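Local coordinates for 3-hydroxyacyl-CoA dehydrogenase (Archaeoglobus fulgidus, PDB 1ZEJ), which is probably an NAD-dependent dehydrogenase of the 3-hydroxyacyl-CoA dehydrogenase family that works as a homodimer and oxidises hydroxy groups of its substrates, at residues Gly158-Arg161 / Glu166-Val169; Glu48-Gln53 / Ile62-Thr67. All coordinates share one frame; numbering follows the deposited sequence.

Contact 1. Residues Gly158-Arg161 / Glu166-Val169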
loop_
_atom_site.group_PDB
_atom_site.type_symbol
_atom_site.label_atom_id
_atom_site.label_comp_id
_atom_site.label_asym_id
_atom_site.label_seq_id
_atom_site.Cartn_x
_atom_site.Cartn_y
_atom_site.Cartn_z
ATOM N N GLY A 158 -11.656 -4.366 -23.620
ATOM C CA GLY A 158 -12.648 -5.438 -23.719
ATOM C C GLY A 158 -11.977 -6.813 -23.789
ATOM O O GLY A 158 -12.348 -7.720 -23.060
ATOM N N PHE A 159 -10.972 -6.946 -24.641
ATOM C CA PHE A 159 -10.179 -8.175 -24.728
ATOM C C PHE A 159 -9.647 -8.583 -23.355
ATOM O O PHE A 159 -9.794 -9.719 -22.906
ATOM C CB PHE A 159 -9.011 -7.959 -25.691
ATOM C CG PHE A 159 -8.011 -9.086 -25.699
ATOM C CD1 PHE A 159 -8.280 -10.273 -26.360
ATOM C CD2 PHE A 159 -6.815 -8.969 -25.039
ATOM C CE1 PHE A 159 -7.350 -11.321 -26.351
ATOM C CE2 PHE A 159 -5.889 -10.011 -25.039
ATOM C CZ PHE A 159 -6.156 -11.164 -25.694
ATOM N N LEU A 160 -8.998 -7.649 -22.676
ATOM C CA LEU A 160 -8.406 -7.975 -21.380
ATOM C C LEU A 160 -9.471 -8.293 -20.327
ATOM O O LEU A 160 -9.302 -9.215 -19.546
ATOM C CB LEU A 160 -7.518 -6.835 -20.904
ATOM C CG LEU A 160 -6.255 -6.602 -21.709
ATOM C CD1 LEU A 160 -5.590 -5.325 -21.271
ATOM C CD2 LEU A 160 -5.352 -7.743 -21.493
ATOM N N ARG A 161 -10.563 -7.548 -20.324
ATOM C CA ARG A 161 -11.639 -7.785 -19.348
ATOM C C ARG A 161 -12.233 -9.178 -19.573
ATOM O O ARG A 161 -12.454 -9.949 -18.627
ATOM C CB ARG A 161 -12.733 -6.709 -19.443
ATOM C CG ARG A 161 -12.337 -5.374 -18.815
ATOM C CD ARG A 161 -13.496 -4.510 -18.425
ATOM N NE ARG A 161 -13.065 -3.218 -17.859
ATOM C CZ ARG A 161 -12.490 -3.041 -16.652
ATOM N NH1 ARG A 161 -12.193 -4.077 -15.818
ATOM N NH2 ARG A 161 -12.179 -1.794 -16.285
ATOM N N GLU A 166 -8.474 -7.439 -14.372
ATOM C CA GLU A 166 -8.940 -6.173 -13.858
ATOM C C GLU A 166 -8.151 -5.076 -14.579
ATOM O O GLU A 166 -6.916 -4.986 -14.480
ATOM C CB GLU A 166 -8.726 -6.064 -12.350
ATOM C CG GLU A 166 -9.636 -6.973 -11.530
ATOM C CD GLU A 166 -11.099 -6.492 -11.548
ATOM O OE1 GLU A 166 -11.369 -5.299 -11.776
ATOM O OE2 GLU A 166 -11.972 -7.323 -11.319
ATOM N N VAL A 167 -8.837 -4.263 -15.351
ATOM C CA VAL A 167 -8.139 -3.334 -16.237
ATOM C C VAL A 167 -8.266 -1.905 -15.729
ATOM O O VAL A 167 -9.357 -1.458 -15.384
ATOM C CB VAL A 167 -8.680 -3.383 -17.695
ATOM C CG1 VAL A 167 -7.999 -2.304 -18.554
ATOM C CG2 VAL A 167 -8.483 -4.711 -18.284
ATOM N N VAL A 168 -7.141 -1.193 -15.692
ATOM C CA VAL A 168 -7.119 0.231 -15.430
ATOM C C VAL A 168 -6.416 0.924 -16.610
ATOM O O VAL A 168 -5.320 0.513 -17.006
ATOM C CB VAL A 168 -6.367 0.574 -14.104
ATOM C CG1 VAL A 168 -6.277 2.068 -13.902
ATOM C CG2 VAL A 168 -7.072 -0.029 -12.903
ATOM N N VAL A 169 -7.073 1.955 -17.164
ATOM C CA VAL A 169 -6.526 2.725 -18.283
ATOM C C VAL A 169 -5.891 3.985 -17.743
ATOM O O VAL A 169 -6.546 4.686 -16.977
ATOM C CB VAL A 169 -7.637 3.097 -19.296
ATOM C CG1 VAL A 169 -7.018 3.833 -20.480
ATOM C CG2 VAL A 169 -8.379 1.867 -19.795
#
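Leu160 and Arg161, neighbours on the last turn of helix 150-162, both reach Val167 on the strand that follows, one with a greasy surface and the other with a charged plane. Leu160 comes first: its CB meets the CG2 methyl of Val167 at 3.5 Å, a buried apolar touch. Arg161 then slants across the same valine, its CG 3.9 Å from Val167 CG2. From CG to NE the chain is extended, and this length carries the guanidinium past the methyl until one face lies over Val167 CB, which stands 3.9 Å from the plane beneath its centre. There NH2 comes within 3.0 Å of Val167 O. The carboxylate of Glu166 lies near the guanidinium plane at an edge, with OE1 4.3 Å from Arg161 NH1, too far for a salt bridge; its stronger partner is Arg202 of the second subunit, while Arg161 NH2 pairs with Glu157 one turn back. Helix 150-162 thus packs on strand 166-171 within a beta-alpha-beta unit. Leu160 extends the apolar layer to Val140 and Ile142 of strand 139-144, and strand 166-171, an outermost strand within this chain, meets the second subunit, whose Arg202 NH1 hydrogen-bonds Val167 O.

Contact 2. Residues Glu48-Gln53 / Ile62-Thr67; sequences EAAREQ and IEFTTT
The helical segment Glu48-Gln53 and the strand segment Ile62-Thr67 approach most closely at Arg51 and Phe64, whose CA atoms are 8.0 Å apart, a spacing bridged by side chains without a direct hydrogen bond. Phe64 is the centre of the contact. Its CG stands beside the backbone N, anti to the carbonyl carbon, which directs the ring from the strand to the helix, where two consecutive residues meet it differently. Arg51 covers a face: its CB lies 4.2 Å from the ring centroid and 28° off the normal, a CH-pi contact. Ala50, by contrast, meets the edge, its CB 4.3 Å from Phe64 CE2 and near the ring plane. The Arg51 side chain then runs across the phenyl group at about a right angle. With CG anti to the backbone N (chi1 174°) and the chain extended as far as NE, the guanidinium is delivered obliquely to the ring, NH1 3.8 Å from Phe64 CE1, but the two planes are 53° apart and do not stack. A water beyond completes the link: it donates to Ile62 O at 2.7 Å and accepts a weak bond from Arg51 NH1, and it sits at the edge of the Phe64 ring. Ile62 CG2 lies over the opposite face from Arg51 CB, offset toward the rim. At the end of the strand, Thr65 OG1 accepts from Thr67 N at 3.1 Å, an ST turn. Leu39, Ile54 and Leu59 add to the apolar surroundings of Phe64. Helix-on-sheet packing of this kind belongs to the second beta-alpha-beta unit of a Rossmann-type NAD-binding domain, here strand 36-40, helix 44-53 and strand 62-65; Ala50 lies close to Ala20, a predicted NAD-binding residue of the glycine-rich segment.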
loop_
_atom_site.group_PDB
_atom_site.type_symbol
_atom_site.label_atom_id
_atom_site.label_comp_id
_atom_site.label_asym_id
_atom_site.label_seq_id
_atom_site.Cartn_x
_atom_site.Cartn_y
_atom_site.Cartn_z
ATOM N N GLU A 48 12.239 -22.977 -27.255
ATOM C CA GLU A 48 12.265 -24.300 -26.615
ATOM C C GLU A 48 12.171 -24.199 -25.091
ATOM O O GLU A 48 11.458 -24.970 -24.456
ATOM C CB GLU A 48 13.481 -25.140 -27.047
ATOM C CG GLU A 48 13.389 -25.618 -28.518
ATOM C CD GLU A 48 14.471 -26.605 -28.895
ATOM O OE1 GLU A 48 15.220 -27.044 -27.985
ATOM O OE2 GLU A 48 14.570 -26.946 -30.102
ATOM N N ALA A 49 12.871 -23.240 -24.508
ATOM C CA ALA A 49 12.800 -23.030 -23.069
ATOM C C ALA A 49 11.387 -22.612 -22.695
ATOM O O ALA A 49 10.850 -23.085 -21.720
ATOM C CB ALA A 49 13.815 -21.988 -22.611
ATOM N N ALA A 50 10.767 -21.750 -23.493
ATOM C CA ALA A 50 9.405 -21.317 -23.230
ATOM C C ALA A 50 8.438 -22.494 -23.241
ATOM O O ALA A 50 7.571 -22.611 -22.378
ATOM C CB ALA A 50 8.953 -20.233 -24.286
ATOM N N ARG A 51 8.593 -23.365 -24.227
ATOM C CA ARG A 51 7.656 -24.445 -24.449
ATOM C C ARG A 51 7.602 -25.397 -23.252
ATOM O O ARG A 51 6.532 -25.912 -22.898
ATOM C CB ARG A 51 8.034 -25.237 -25.695
ATOM C CG ARG A 51 7.167 -26.475 -25.879
ATOM C CD ARG A 51 7.328 -27.143 -27.268
ATOM N NE ARG A 51 6.432 -28.312 -27.335
ATOM C CZ ARG A 51 5.363 -28.438 -28.132
ATOM N NH1 ARG A 51 5.045 -27.501 -29.019
ATOM N NH2 ARG A 51 4.623 -29.550 -28.065
ATOM N N GLU A 52 8.771 -25.647 -22.672
ATOM C CA GLU A 52 8.874 -26.526 -21.519
ATOM C C GLU A 52 8.384 -25.859 -20.236
ATOM O O GLU A 52 8.157 -26.534 -19.271
ATOM C CB GLU A 52 10.289 -27.088 -21.391
ATOM C CG GLU A 52 11.388 -26.084 -21.089
ATOM C CD GLU A 52 12.779 -26.722 -21.080
ATOM O OE1 GLU A 52 12.903 -27.913 -21.444
ATOM O OE2 GLU A 52 13.755 -26.018 -20.714
ATOM N N GLN A 53 8.178 -24.541 -20.228
ATOM C CA GLN A 53 7.580 -23.876 -19.059
ATOM C C GLN A 53 6.065 -23.656 -19.203
ATOM O O GLN A 53 5.412 -23.179 -18.276
ATOM C CB GLN A 53 8.263 -22.524 -18.800
ATOM C CG GLN A 53 9.751 -22.618 -18.515
ATOM C CD GLN A 53 10.038 -23.212 -17.154
ATOM O OE1 GLN A 53 10.603 -24.302 -17.040
ATOM N NE2 GLN A 53 9.632 -22.503 -16.108
ATOM N N ILE A 62 -0.870 -22.731 -28.748
ATOM C CA ILE A 62 0.303 -21.852 -28.936
ATOM C C ILE A 62 1.181 -22.374 -30.076
ATOM O O ILE A 62 1.565 -23.546 -30.038
ATOM C CB ILE A 62 1.138 -21.726 -27.630
ATOM C CG1 ILE A 62 0.307 -21.117 -26.491
ATOM C CG2 ILE A 62 2.348 -20.791 -27.845
ATOM C CD1 ILE A 62 0.875 -21.352 -25.086
ATOM N N GLU A 63 1.470 -21.525 -31.076
ATOM C CA GLU A 63 2.432 -21.836 -32.140
ATOM C C GLU A 63 3.709 -21.116 -31.748
ATOM O O GLU A 63 3.663 -19.955 -31.340
ATOM C CB GLU A 63 1.948 -21.379 -33.514
ATOM C CG GLU A 63 3.049 -21.430 -34.615
ATOM C CD GLU A 63 2.532 -21.041 -36.004
ATOM O OE1 GLU A 63 1.301 -20.897 -36.161
ATOM O OE2 GLU A 63 3.363 -20.904 -36.928
ATOM N N PHE A 64 4.832 -21.814 -31.821
ATOM C CA PHE A 64 6.124 -21.194 -31.598
ATOM C C PHE A 64 6.777 -20.943 -32.960
ATOM O O PHE A 64 6.801 -21.841 -33.813
ATOM C CB PHE A 64 6.991 -22.093 -30.748
ATOM C CG PHE A 64 6.371 -22.439 -29.416
ATOM C CD1 PHE A 64 5.461 -23.485 -29.313
ATOM C CD2 PHE A 64 6.729 -21.755 -28.276
ATOM C CE1 PHE A 64 4.871 -23.802 -28.093
ATOM C CE2 PHE A 64 6.163 -22.099 -27.041
ATOM C CZ PHE A 64 5.233 -23.113 -26.982
ATOM N N THR A 65 7.337 -19.758 -33.163
ATOM C CA THR A 65 7.954 -19.441 -34.453
ATOM C C THR A 65 9.056 -18.411 -34.326
ATOM O O THR A 65 9.084 -17.630 -33.379
ATOM C CB THR A 65 6.867 -18.884 -35.393
ATOM O OG1 THR A 65 7.412 -18.593 -36.674
ATOM C CG2 THR A 65 6.233 -17.634 -34.842
ATOM N N THR A 66 9.919 -18.354 -35.336
ATOM C CA THR A 66 10.917 -17.306 -35.388
ATOM C C THR A 66 10.590 -16.212 -36.375
ATOM O O THR A 66 11.323 -15.217 -36.421
ATOM C CB THR A 66 12.294 -17.872 -35.785
ATOM O OG1 THR A 66 12.173 -18.621 -37.011
ATOM C CG2 THR A 66 12.813 -18.814 -34.705
ATOM N N THR A 67 9.494 -16.357 -37.133
ATOM C CA THR A 67 9.150 -15.402 -38.180
ATOM C C THR A 67 7.784 -14.702 -37.955
ATOM O O THR A 67 7.031 -15.026 -37.023
ATOM C CB THR A 67 9.225 -16.113 -39.571
ATOM O OG1 THR A 67 8.451 -17.311 -39.535
ATOM C CG2 THR A 67 10.668 -16.467 -39.874
HETATM O O HOH W 1 2.559 -25.994 -29.663
#

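Followed from the N terminus, the chain makes the same kind of closure twice: a helix folds back onto the strand that comes after it. Contact 2 is made first, closing the eight-residue connection between helix 44-53 and strand 62-65. Contact 1 comes much later and closes the four residues between its segments. The two loops neither nest nor cross, since the first is complete before the second begins. Their centres are about 26 Å apart and they do not touch, yet both reach one sheet, at its outermost strands within this chain, 62-65 and 166-171. Together they fasten helices to both edges of the sheet in the NAD-binding domain, and the edge at contact 1 also meets the second subunit.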